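Local coordinates for uncharacterized protein (Desulfotomaculum acetoxidans, PDB 3U4Y), which is of unknown function but folds as a seven-bladed beta-propeller of the lactonase-like family, so an enzymatic role is possible but unproven, at residues 127-132 with 145-150; 107-112 with 123-128; 11-16 with 318-323. One frame throughout, in Å; residues are numbered along the deposited sequence.

Interaction 1: 127-132 with 145-150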
ATOM      1  N   PRO A 127      11.675 -14.679  -1.195  1.00 30.68           N
ATOM      2  CA  PRO A 127      11.085 -16.002  -1.400  1.00 27.39           C
ATOM      3  C   PRO A 127       9.915 -15.969  -2.357  1.00 24.76           C
ATOM      4  O   PRO A 127       9.302 -14.927  -2.548  1.00 27.70           O
ATOM      5  CB  PRO A 127      10.579 -16.388  -0.006  1.00 28.07           C
ATOM      6  CG  PRO A 127      11.321 -15.528   0.925  1.00 31.40           C
ATOM      7  CD  PRO A 127      11.563 -14.244   0.201  1.00 38.72           C
ATOM      8  N   TYR A 128       9.613 -17.134  -2.918  1.00 30.20           N
ATOM      9  CA  TYR A 128       8.511 -17.352  -3.850  1.00 28.01           C
ATOM     10  C   TYR A 128       7.138 -16.828  -3.413  1.00 31.50           C
ATOM     11  O   TYR A 128       6.370 -16.354  -4.243  1.00 42.70           O
ATOM     12  CB  TYR A 128       8.404 -18.851  -4.157  1.00 15.69           C
ATOM     13  CG  TYR A 128       7.820 -19.650  -3.036  1.00 14.42           C
ATOM     14  CD1 TYR A 128       6.495 -20.052  -3.062  1.00 22.76           C
ATOM     15  CD2 TYR A 128       8.581 -19.984  -1.940  1.00 21.32           C
ATOM     16  CE1 TYR A 128       5.947 -20.777  -2.027  1.00 25.09           C
ATOM     17  CE2 TYR A 128       8.043 -20.708  -0.883  1.00 20.10           C
ATOM     18  CZ  TYR A 128       6.727 -21.108  -0.930  1.00 25.45           C
ATOM     19  OH  TYR A 128       6.196 -21.831   0.121  1.00 27.55           O
ATOM     20  N   ASP A 129       6.832 -16.904  -2.122  1.00 24.50           N
ATOM     21  CA  ASP A 129       5.482 -16.598  -1.634  1.00 31.88           C
ATOM     22  C   ASP A 129       5.322 -15.174  -1.158  1.00 29.80           C
ATOM     23  O   ASP A 129       4.332 -14.858  -0.503  1.00 35.05           O
ATOM     24  CB  ASP A 129       5.068 -17.543  -0.499  1.00 35.55           C
ATOM     25  CG  ASP A 129       6.118 -17.648   0.585  1.00 36.43           C
ATOM     26  OD1 ASP A 129       7.291 -17.292   0.344  1.00 38.13           O
ATOM     27  OD2 ASP A 129       5.774 -18.111   1.678  1.00 34.05           O
ATOM     28  N   ALA A 130       6.293 -14.334  -1.507  1.00 22.59           N
ATOM     29  CA  ALA A 130       6.384 -12.955  -1.041  1.00 22.58           C
ATOM     30  C   ALA A 130       5.353 -11.998  -1.660  1.00 32.19           C
ATOM     31  O   ALA A 130       5.350 -11.795  -2.869  1.00 53.69           O
ATOM     32  CB  ALA A 130       7.762 -12.454  -1.322  1.00 20.48           C
ATOM     33  N   VAL A 131       4.478 -11.420  -0.837  1.00 25.32           N
ATOM     34  CA  VAL A 131       3.608 -10.321  -1.268  1.00 32.87           C
ATOM     35  C   VAL A 131       3.487  -9.234  -0.197  1.00 36.50           C
ATOM     36  O   VAL A 131       3.577  -9.510   0.999  1.00 42.41           O
ATOM     37  CB  VAL A 131       2.193 -10.784  -1.680  1.00 27.17           C
ATOM     38  CG1 VAL A 131       2.299 -11.927  -2.642  1.00 52.53           C
ATOM     39  CG2 VAL A 131       1.382 -11.196  -0.480  1.00 20.40           C
ATOM     40  N   GLY A 132       3.274  -8.005  -0.644  1.00 25.92           N
ATOM     41  CA  GLY A 132       3.154  -6.876   0.249  1.00 31.10           C
ATOM     42  C   GLY A 132       4.487  -6.352   0.745  1.00 34.26           C
ATOM     43  O   GLY A 132       5.429  -7.119   0.974  1.00 19.74           O
ATOM     44  N   ILE A 145       7.721  -7.894   4.988  1.00 29.94           N
ATOM     45  CA  ILE A 145       6.942  -8.374   3.858  1.00 18.76           C
ATOM     46  C   ILE A 145       6.195  -9.600   4.308  1.00 19.17           C
ATOM     47  O   ILE A 145       6.622 -10.271   5.235  1.00 28.51           O
ATOM     48  CB  ILE A 145       7.856  -8.793   2.697  1.00 23.79           C
ATOM     49  CG1 ILE A 145       8.806  -9.894   3.172  1.00 28.52           C
ATOM     50  CG2 ILE A 145       8.622  -7.597   2.146  1.00 11.35           C
ATOM     51  CD1 ILE A 145       9.407 -10.709   2.082  1.00 31.79           C
ATOM     52  N   ASP A 146       5.083  -9.894   3.647  1.00 26.59           N
ATOM     53  CA  ASP A 146       4.329 -11.122   3.890  1.00 33.25           C
ATOM     54  C   ASP A 146       4.877 -12.328   3.119  1.00 26.02           C
ATOM     55  O   ASP A 146       5.378 -12.198   2.011  1.00 24.64           O
ATOM     56  CB  ASP A 146       2.871 -10.916   3.498  1.00 40.25           C
ATOM     57  CG  ASP A 146       2.231  -9.783   4.250  1.00 49.97           C
ATOM     58  OD1 ASP A 146       1.545  -8.951   3.621  1.00 54.22           O
ATOM     59  OD2 ASP A 146       2.414  -9.722   5.478  1.00 54.61           O
ATOM     60  N   ARG A 147       4.776 -13.504   3.720  1.00 22.98           N
ATOM     61  CA  ARG A 147       5.091 -14.754   3.024  1.00 23.76           C
ATOM     62  C   ARG A 147       3.870 -15.687   3.058  1.00 27.10           C
ATOM     63  O   ARG A 147       3.634 -16.385   4.038  1.00 27.18           O
ATOM     64  CB  ARG A 147       6.317 -15.412   3.646  1.00 16.01           C
ATOM     65  CG  ARG A 147       7.595 -14.612   3.454  1.00 18.36           C
ATOM     66  CD  ARG A 147       8.759 -15.510   3.687  1.00 21.47           C
ATOM     67  NE  ARG A 147       8.519 -16.750   2.968  1.00 34.35           N
ATOM     68  CZ  ARG A 147       9.259 -17.845   3.062  1.00 31.97           C
ATOM     69  NH1 ARG A 147      10.316 -17.885   3.863  1.00 21.45           N
ATOM     70  NH2 ARG A 147       8.932 -18.901   2.339  1.00 35.78           N
ATOM     71  N   SER A 148       3.104 -15.685   1.977  1.00 25.40           N
ATOM     72  CA  SER A 148       1.722 -16.147   2.009  1.00 30.35           C
ATOM     73  C   SER A 148       1.571 -17.631   2.275  1.00 30.80           C
ATOM     74  O   SER A 148       0.561 -18.066   2.813  1.00 31.59           O
ATOM     75  CB  SER A 148       0.987 -15.767   0.712  1.00 41.21           C
ATOM     76  OG  SER A 148       1.795 -15.981  -0.440  1.00 42.75           O
ATOM     77  N   SER A 149       2.562 -18.415   1.880  1.00 38.05           N
ATOM     78  CA  SER A 149       2.474 -19.856   2.066  1.00 38.06           C
ATOM     79  C   SER A 149       3.096 -20.315   3.381  1.00 36.22           C
ATOM     80  O   SER A 149       2.684 -21.320   3.940  1.00 43.98           O
ATOM     81  CB  SER A 149       3.068 -20.600   0.871  1.00 36.35           C
ATOM     82  OG  SER A 149       2.224 -20.443  -0.249  1.00 37.26           O
ATOM     83  N   ALA A 150       4.072 -19.569   3.882  1.00 33.19           N
ATOM     84  CA  ALA A 150       4.669 -19.851   5.186  1.00 26.98           C
ATOM     85  C   ALA A 150       3.909 -19.190   6.346  1.00 32.57           C
ATOM     86  O   ALA A 150       4.337 -19.271   7.482  1.00 36.65           O
ATOM     87  CB  ALA A 150       6.126 -19.427   5.201  1.00 12.45           C
TER
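Pro127 lays its ring over one face of the Arg147 guanidinium, CB standing 3.6 Å from NE, a rigid apolar cover for a flat cation whose NH1 forms a salt bridge with Glu170. Pro127 also begins a type I turn that ends at Ala130. Within this turn, the Tyr128 ring stands steeply against the guanidinium, the planes 78° apart, with CE2 at the guanidinium edge. Asp129 carries the polar grip. With CG between backbone N and carbonyl carbon (chi1 50°), OD1 offers its syn lone pair to Arg147 NE at 2.9 Å in a salt bridge, while OD2 accepts Ser149 N at 3.2 Å and Ala150 N at 3.1 Å. An alanine here would remove both carboxylate oxygens and would probably loosen Arg147 and the turn at 148-150. Asp129 O takes two further donors, Ser148 N at 2.9 Å and, on a lone pair, Ser148 OG at 2.8 Å. Ala130 then enters the innermost strand of a propeller blade, antiparallel to 142-147, its small CB facing Ile145 CD1. Val131, beta-branched and suited to a strand, pairs with Asp146, its N bonded to Asp146 O at 3.1 Å. At Gly132 a positive phi (79°) favours glycine, and its O lies against Ile145 CB.

Interaction 2: 107-112 with 123-128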
ATOM      1  N   PRO A 107      12.288 -13.669 -11.855  1.00 37.06           N
ATOM      2  CA  PRO A 107      12.632 -14.020 -10.476  1.00 44.58           C
ATOM      3  C   PRO A 107      11.971 -13.101  -9.455  1.00 51.54           C
ATOM      4  O   PRO A 107      11.293 -12.137  -9.816  1.00 55.20           O
ATOM      5  CB  PRO A 107      14.154 -13.855 -10.439  1.00 45.75           C
ATOM      6  CG  PRO A 107      14.485 -12.992 -11.615  1.00 39.23           C
ATOM      7  CD  PRO A 107      13.478 -13.357 -12.653  1.00 36.08           C
ATOM      8  N   PHE A 108      12.162 -13.414  -8.183  1.00 57.75           N
ATOM      9  CA  PHE A 108      11.504 -12.673  -7.124  1.00 55.38           C
ATOM     10  C   PHE A 108      12.538 -11.843  -6.392  1.00 53.34           C
ATOM     11  O   PHE A 108      13.407 -12.372  -5.702  1.00 47.07           O
ATOM     12  CB  PHE A 108      10.766 -13.634  -6.188  1.00 48.47           C
ATOM     13  CG  PHE A 108       9.883 -14.623  -6.916  1.00 47.86           C
ATOM     14  CD1 PHE A 108      10.181 -15.988  -6.907  1.00 41.39           C
ATOM     15  CD2 PHE A 108       8.776 -14.182  -7.646  1.00 41.03           C
ATOM     16  CE1 PHE A 108       9.379 -16.898  -7.599  1.00 36.57           C
ATOM     17  CE2 PHE A 108       7.965 -15.080  -8.339  1.00 36.80           C
ATOM     18  CZ  PHE A 108       8.266 -16.441  -8.315  1.00 41.49           C
ATOM     19  N   ASN A 109      12.458 -10.532  -6.576  1.00 43.48           N
ATOM     20  CA  ASN A 109      13.404  -9.646  -5.931  1.00 43.67           C
ATOM     21  C   ASN A 109      12.769  -8.465  -5.247  1.00 43.32           C
ATOM     22  O   ASN A 109      11.691  -8.003  -5.626  1.00 52.48           O
ATOM     23  CB  ASN A 109      14.393  -9.094  -6.944  1.00 47.62           C
ATOM     24  CG  ASN A 109      15.234 -10.146  -7.556  1.00 42.16           C
ATOM     25  OD1 ASN A 109      16.148 -10.669  -6.928  1.00 45.20           O
ATOM     26  ND2 ASN A 109      14.953 -10.456  -8.805  1.00 43.17           N
HETATM   27  N   MSE A 110      13.480  -7.957  -4.252  1.00 38.46           N
HETATM   28  CA  MSE A 110      13.170  -6.668  -3.678  1.00 39.67           C
HETATM   29  C   MSE A 110      14.152  -5.660  -4.250  1.00 37.74           C
HETATM   30  O   MSE A 110      15.338  -5.935  -4.343  1.00 45.34           O
HETATM   31  CB  MSE A 110      13.281  -6.724  -2.161  1.00 42.24           C
HETATM   32  CG  MSE A 110      13.325  -5.363  -1.508  1.00 49.04           C
HETATM   33 SE   MSE A 110      13.350  -5.468   0.434  0.88 45.71          SE
HETATM   34  CE  MSE A 110      11.606  -6.308   0.611  1.00 24.17           C
ATOM     35  N   GLN A 111      13.658  -4.490  -4.631  1.00 37.04           N
ATOM     36  CA  GLN A 111      14.477  -3.516  -5.337  1.00 31.72           C
ATOM     37  C   GLN A 111      14.246  -2.130  -4.782  1.00 32.04           C
ATOM     38  O   GLN A 111      13.091  -1.729  -4.593  1.00 33.92           O
ATOM     39  CB  GLN A 111      14.106  -3.500  -6.820  1.00 38.55           C
ATOM     40  CG  GLN A 111      14.110  -4.859  -7.508  1.00 42.92           C
ATOM     41  CD  GLN A 111      14.045  -4.721  -9.010  1.00 42.31           C
ATOM     42  OE1 GLN A 111      15.065  -4.505  -9.660  1.00 55.47           O
ATOM     43  NE2 GLN A 111      12.845  -4.810  -9.569  1.00 33.18           N
ATOM     44  N   SER A 112      15.341  -1.404  -4.532  1.00 34.28           N
ATOM     45  CA  SER A 112      15.279   0.002  -4.104  1.00 36.81           C
ATOM     46  C   SER A 112      15.709   0.951  -5.211  1.00 39.28           C
ATOM     47  O   SER A 112      16.530   0.607  -6.046  1.00 42.99           O
ATOM     48  CB  SER A 112      16.165   0.260  -2.888  1.00 37.64           C
ATOM     49  OG  SER A 112      17.522   0.277  -3.278  1.00 40.53           O
ATOM     50  N   THR A 123      19.416  -4.706  -5.334  1.00 49.81           N
ATOM     51  CA  THR A 123      18.515  -5.784  -5.660  1.00 48.07           C
ATOM     52  C   THR A 123      18.893  -6.999  -4.830  1.00 42.33           C
ATOM     53  O   THR A 123      20.059  -7.374  -4.744  1.00 44.16           O
ATOM     54  CB  THR A 123      18.564  -6.096  -7.157  1.00 49.97           C
ATOM     55  OG1 THR A 123      18.350  -4.882  -7.895  1.00 54.47           O
ATOM     56  CG2 THR A 123      17.494  -7.105  -7.520  1.00 45.37           C
ATOM     57  N   ILE A 124      17.901  -7.578  -4.173  1.00 44.67           N
ATOM     58  CA  ILE A 124      18.101  -8.826  -3.458  1.00 46.20           C
ATOM     59  C   ILE A 124      16.915  -9.754  -3.685  1.00 46.11           C
ATOM     60  O   ILE A 124      15.781  -9.304  -3.884  1.00 53.67           O
ATOM     61  CB  ILE A 124      18.391  -8.613  -1.937  1.00 27.73           C
ATOM     62  CG1 ILE A 124      17.157  -8.114  -1.179  1.00 19.37           C
ATOM     63  CG2 ILE A 124      19.567  -7.656  -1.730  1.00 30.10           C
ATOM     64  CD1 ILE A 124      17.367  -8.108   0.305  1.00 17.10           C
ATOM     65  N   PRO A 125      17.179 -11.062  -3.664  1.00 40.40           N
ATOM     66  CA  PRO A 125      16.156 -12.090  -3.869  1.00 42.95           C
ATOM     67  C   PRO A 125      15.267 -12.271  -2.637  1.00 40.05           C
ATOM     68  O   PRO A 125      15.713 -12.207  -1.480  1.00 27.75           O
ATOM     69  CB  PRO A 125      16.986 -13.349  -4.100  1.00 30.89           C
ATOM     70  CG  PRO A 125      18.168 -13.126  -3.247  1.00 35.73           C
ATOM     71  CD  PRO A 125      18.476 -11.650  -3.306  1.00 33.76           C
ATOM     72  N   ILE A 126      13.993 -12.506  -2.914  1.00 37.63           N
ATOM     73  CA  ILE A 126      13.005 -12.734  -1.886  1.00 31.62           C
ATOM     74  C   ILE A 126      12.313 -14.065  -2.198  1.00 30.13           C
ATOM     75  O   ILE A 126      12.377 -14.552  -3.329  1.00 36.12           O
ATOM     76  CB  ILE A 126      12.027 -11.540  -1.830  1.00 25.40           C
ATOM     77  CG1 ILE A 126      11.230 -11.423  -3.124  1.00 20.12           C
ATOM     78  CG2 ILE A 126      12.810 -10.254  -1.660  1.00 22.37           C
ATOM     79  CD1 ILE A 126      10.132 -10.408  -3.067  1.00 14.05           C
ATOM     80  N   PRO A 127      11.675 -14.679  -1.195  1.00 30.68           N
ATOM     81  CA  PRO A 127      11.085 -16.002  -1.400  1.00 27.39           C
ATOM     82  C   PRO A 127       9.915 -15.969  -2.357  1.00 24.76           C
ATOM     83  O   PRO A 127       9.302 -14.927  -2.548  1.00 27.70           O
ATOM     84  CB  PRO A 127      10.579 -16.388  -0.006  1.00 28.07           C
ATOM     85  CG  PRO A 127      11.321 -15.528   0.925  1.00 31.40           C
ATOM     86  CD  PRO A 127      11.563 -14.244   0.201  1.00 38.72           C
ATOM     87  N   TYR A 128       9.613 -17.134  -2.918  1.00 30.20           N
ATOM     88  CA  TYR A 128       8.511 -17.352  -3.850  1.00 28.01           C
ATOM     89  C   TYR A 128       7.138 -16.828  -3.413  1.00 31.50           C
ATOM     90  O   TYR A 128       6.370 -16.354  -4.243  1.00 42.70           O
ATOM     91  CB  TYR A 128       8.404 -18.851  -4.157  1.00 15.69           C
ATOM     92  CG  TYR A 128       7.820 -19.650  -3.036  1.00 14.42           C
ATOM     93  CD1 TYR A 128       6.495 -20.052  -3.062  1.00 22.76           C
ATOM     94  CD2 TYR A 128       8.581 -19.984  -1.940  1.00 21.32           C
ATOM     95  CE1 TYR A 128       5.947 -20.777  -2.027  1.00 25.09           C
ATOM     96  CE2 TYR A 128       8.043 -20.708  -0.883  1.00 20.10           C
ATOM     97  CZ  TYR A 128       6.727 -21.108  -0.930  1.00 25.45           C
ATOM     98  OH  TYR A 128       6.196 -21.831   0.121  1.00 27.55           O
TER
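Phe108 and Ile126 face each other where the paired strands run out: CB of the phenylalanine lies 3.8 Å from Ile126 CG1, and the ring slants obliquely across Tyr128, CE1 coming to 4.1 Å from Tyr128 CB while Tyr128 O sits over one ring face. Ile126 serves two neighbours because its branches split. CG1, between backbone N and carbonyl carbon (chi1 64°), lies against the Phe108 main chain, and CG2 reaches Met110 CB at 3.6 Å. Met110, present as selenomethionine, shares a sheet face with Ile124, its CG anti to the backbone N; its long, pliable chain suits the seam toward the next blade, where it meets Ile143, Ile145 and Leu164. Segments 107-112 and 123-128 belong to the two outer strands of a four-stranded propeller blade, the hairpin of 109-114 and 119-125, with the latter at the outer edge. The hairpin's backbone is fastened by Met110 N to Ile124 O at 2.7 Å, Ile124 N to Met110 O at 3.0 Å, and Ile126 N to Phe108 O at 2.9 Å. On the other face, Gln111 and Thr123 lie side by side and point the same way, a polar pair beside the loop that holds Gln83 and Ser84. Thr123 turns its methyl CG2, anti to the backbone N, across to Asn109 CB at 3.7 Å. Pro125, lacking an N-H, occupies a non-hydrogen-bonded position opposite Asn109, where the strand pairing asks for no donor.

Interaction 3: 11-16 with 318-323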
ATOM      1  N   PHE A  11      -5.991  15.911  -3.909  1.00 48.34           N
ATOM      2  CA  PHE A  11      -5.915  15.068  -5.083  1.00 43.14           C
ATOM      3  C   PHE A  11      -5.317  13.711  -4.750  1.00 39.06           C
ATOM      4  O   PHE A  11      -4.685  13.525  -3.709  1.00 42.52           O
ATOM      5  CB  PHE A  11      -5.049  15.749  -6.146  1.00 39.96           C
ATOM      6  CG  PHE A  11      -3.568  15.540  -5.957  1.00 34.21           C
ATOM      7  CD1 PHE A  11      -2.944  14.393  -6.419  1.00 35.24           C
ATOM      8  CD2 PHE A  11      -2.799  16.489  -5.320  1.00 36.30           C
ATOM      9  CE1 PHE A  11      -1.577  14.208  -6.237  1.00 39.88           C
ATOM     10  CE2 PHE A  11      -1.430  16.301  -5.144  1.00 37.66           C
ATOM     11  CZ  PHE A  11      -0.822  15.169  -5.600  1.00 30.38           C
ATOM     12  N   GLY A  12      -5.494  12.775  -5.666  1.00 30.47           N
ATOM     13  CA  GLY A  12      -4.956  11.443  -5.502  1.00 34.81           C
ATOM     14  C   GLY A  12      -4.691  10.787  -6.842  1.00 42.20           C
ATOM     15  O   GLY A  12      -5.032  11.325  -7.888  1.00 53.65           O
ATOM     16  N   ILE A  13      -4.089   9.608  -6.808  1.00 35.74           N
ATOM     17  CA  ILE A  13      -3.704   8.917  -8.024  1.00 37.40           C
ATOM     18  C   ILE A  13      -4.177   7.467  -7.969  1.00 31.32           C
ATOM     19  O   ILE A  13      -4.128   6.846  -6.928  1.00 33.63           O
ATOM     20  CB  ILE A  13      -2.169   9.000  -8.254  1.00 41.52           C
ATOM     21  CG1 ILE A  13      -1.761   8.213  -9.490  1.00 41.66           C
ATOM     22  CG2 ILE A  13      -1.376   8.510  -7.038  1.00 30.57           C
ATOM     23  CD1 ILE A  13      -0.276   8.016  -9.563  1.00 46.29           C
ATOM     24  N   VAL A  14      -4.650   6.938  -9.087  1.00 27.01           N
ATOM     25  CA  VAL A  14      -5.152   5.576  -9.113  1.00 29.41           C
ATOM     26  C   VAL A  14      -4.761   4.863 -10.393  1.00 34.05           C
ATOM     27  O   VAL A  14      -4.826   5.430 -11.486  1.00 38.57           O
ATOM     28  CB  VAL A  14      -6.678   5.529  -8.955  1.00 31.19           C
ATOM     29  CG1 VAL A  14      -7.358   6.248 -10.108  1.00 35.68           C
ATOM     30  CG2 VAL A  14      -7.153   4.090  -8.855  1.00 23.02           C
ATOM     31  N   VAL A  15      -4.366   3.603 -10.247  1.00 32.67           N
ATOM     32  CA  VAL A  15      -3.914   2.805 -11.376  1.00 32.05           C
ATOM     33  C   VAL A  15      -5.071   2.128 -12.103  1.00 29.66           C
ATOM     34  O   VAL A  15      -6.015   1.652 -11.474  1.00 34.16           O
ATOM     35  CB  VAL A  15      -2.900   1.762 -10.924  1.00 29.63           C
ATOM     36  CG1 VAL A  15      -2.533   0.859 -12.078  1.00 18.29           C
ATOM     37  CG2 VAL A  15      -1.677   2.452 -10.333  1.00 20.29           C
ATOM     38  N   GLU A  16      -5.008   2.129 -13.433  1.00 24.16           N
ATOM     39  CA  GLU A  16      -5.952   1.378 -14.255  1.00 31.85           C
ATOM     40  C   GLU A  16      -5.164   0.426 -15.111  1.00 37.28           C
ATOM     41  O   GLU A  16      -4.701   0.782 -16.184  1.00 48.51           O
ATOM     42  CB  GLU A  16      -6.764   2.301 -15.133  1.00 35.67           C
ATOM     43  CG  GLU A  16      -7.673   3.193 -14.348  1.00 44.30           C
ATOM     44  CD  GLU A  16      -7.925   4.493 -15.055  1.00 59.39           C
ATOM     45  OE1 GLU A  16      -6.989   5.320 -15.154  1.00 60.48           O
ATOM     46  OE2 GLU A  16      -9.062   4.679 -15.521  1.00 68.19           O
ATOM     47  N   GLY A 318      -3.522  -0.162  -7.442  1.00 27.36           N
ATOM     48  CA  GLY A 318      -3.277   0.621  -6.251  1.00 33.72           C
ATOM     49  C   GLY A 318      -3.915   1.996  -6.288  1.00 46.20           C
ATOM     50  O   GLY A 318      -4.442   2.438  -7.318  1.00 48.73           O
ATOM     51  N   ILE A 319      -3.864   2.671  -5.144  1.00 40.48           N
ATOM     52  CA  ILE A 319      -4.424   4.002  -4.994  1.00 30.90           C
ATOM     53  C   ILE A 319      -3.699   4.708  -3.876  1.00 30.78           C
ATOM     54  O   ILE A 319      -3.367   4.091  -2.860  1.00 38.65           O
ATOM     55  CB  ILE A 319      -5.925   3.950  -4.673  1.00 30.79           C
ATOM     56  CG1 ILE A 319      -6.421   5.300  -4.159  1.00 22.99           C
ATOM     57  CG2 ILE A 319      -6.223   2.891  -3.639  1.00 31.01           C
ATOM     58  CD1 ILE A 319      -7.937   5.372  -4.105  1.00 22.30           C
ATOM     59  N   ALA A 320      -3.446   6.000  -4.074  1.00 27.05           N
ATOM     60  CA  ALA A 320      -2.756   6.832  -3.090  1.00 30.54           C
ATOM     61  C   ALA A 320      -3.375   8.207  -3.031  1.00 38.22           C
ATOM     62  O   ALA A 320      -3.817   8.740  -4.039  1.00 45.71           O
ATOM     63  CB  ALA A 320      -1.287   6.953  -3.414  1.00 22.13           C
ATOM     64  N   ILE A 321      -3.407   8.788  -1.844  1.00 36.25           N
ATOM     65  CA  ILE A 321      -3.951  10.120  -1.709  1.00 31.42           C
ATOM     66  C   ILE A 321      -2.893  11.049  -1.125  1.00 41.89           C
ATOM     67  O   ILE A 321      -1.975  10.607  -0.441  1.00 43.64           O
ATOM     68  CB  ILE A 321      -5.247  10.097  -0.890  1.00 28.41           C
ATOM     69  CG1 ILE A 321      -6.264   9.185  -1.579  1.00 27.02           C
ATOM     70  CG2 ILE A 321      -5.794  11.478  -0.721  1.00 24.74           C
ATOM     71  CD1 ILE A 321      -7.703   9.492  -1.272  1.00 25.21           C
ATOM     72  N   CYS A 322      -3.000  12.333  -1.437  1.00 57.06           N
ATOM     73  CA  CYS A 322      -2.024  13.312  -0.994  1.00 52.75           C
ATOM     74  C   CYS A 322      -2.125  13.532   0.509  1.00 52.41           C
ATOM     75  O   CYS A 322      -3.212  13.804   1.025  1.00 57.11           O
ATOM     76  CB  CYS A 322      -2.256  14.631  -1.719  1.00 45.45           C
ATOM     77  SG  CYS A 322      -0.984  15.833  -1.364  1.00 67.04           S
ATOM     78  N   HIS A 323      -1.000  13.409   1.209  1.00 45.49           N
ATOM     79  CA  HIS A 323      -0.979  13.614   2.660  1.00 43.09           C
ATOM     80  C   HIS A 323       0.278  14.353   3.043  1.00 50.91           C
ATOM     81  O   HIS A 323       1.331  13.740   3.204  1.00 62.90           O
ATOM     82  CB  HIS A 323      -0.990  12.277   3.417  1.00 47.54           C
ATOM     83  CG  HIS A 323      -2.296  11.548   3.360  1.00 57.40           C
ATOM     84  ND1 HIS A 323      -2.376  10.174   3.271  1.00 50.88           N
ATOM     85  CD2 HIS A 323      -3.573  11.994   3.386  1.00 70.49           C
ATOM     86  CE1 HIS A 323      -3.643   9.809   3.233  1.00 54.50           C
ATOM     87  NE2 HIS A 323      -4.393  10.895   3.308  1.00 64.95           N
TER
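Four backbone hydrogen bonds join the two strands, which run almost exactly antiparallel. Ile13 and Ala320 form a reciprocal pair: Ile13 N gives to Ala320 O at 2.9 Å, and Ala320 N gives to Ile13 O at 3.1 Å, each donor lying nearly along the C=O axis of its acceptor. Beyond them, Val15 N meets Gly318 O at 3.2 Å in an almost straight bond (176°), and Cys322 N reaches Phe11 O at 3.1 Å, so the pairing extends past both ends of the short strand 319-321. Packing follows this register. Phe11, its CG between backbone N and carbonyl carbon, brings its ring to Cys322, whose CB stands over one face, 4.1 Å from the centroid, in a CH-pi contact; SG approaches more obliquely, in a sulfur-aromatic contact, and is locked in a disulfide to Cys51. Ile13 CG2 touches the small Ala320 CB at 3.9 Å, while Val14 and Ile319 share the other sheet face, Val14 CG2 lying 4.4 Å from Ile319 CB. Gly12 pairs with Ile321 at a non-hydrogen-bonded position and, having no side chain, adds nothing to the sheet face that carries Val14 and Ile319. This is the closure of a beta-propeller ring, in which a C-terminal strand completes a blade begun by three N-terminal ones. Strand 319-321 is the innermost of that blade, with 11-16 between it and 21-26; Phe11, Ile13 and Val15 lean on strand 42-47 of one adjoining blade, and Ile319 and Ile321 pack against Phe288 of strand 286-291 in the other.

Overall arrangement
Interactions 1 and 2 are neighbours along the chain and in space, their centres about 11 Å apart. They share Pro127 and Tyr128, on the connection that leaves the outer edge of one blade and enters the innermost strand of the next, and they touch directly where Ile145 CG2 lies 3.6 Å from Met110 CE. Interaction 3 stands apart: its centre is about 25 Å from each of the others, and its nearest atoms are about 12 Å from interaction 1 and about 16 Å from interaction 2. It lies across the chain's centre from interaction 1. Whereas 1 and 2 each pair strands within one of two consecutive blades, 11-16 with 318-323 brings the chain's two ends together, closing the ring.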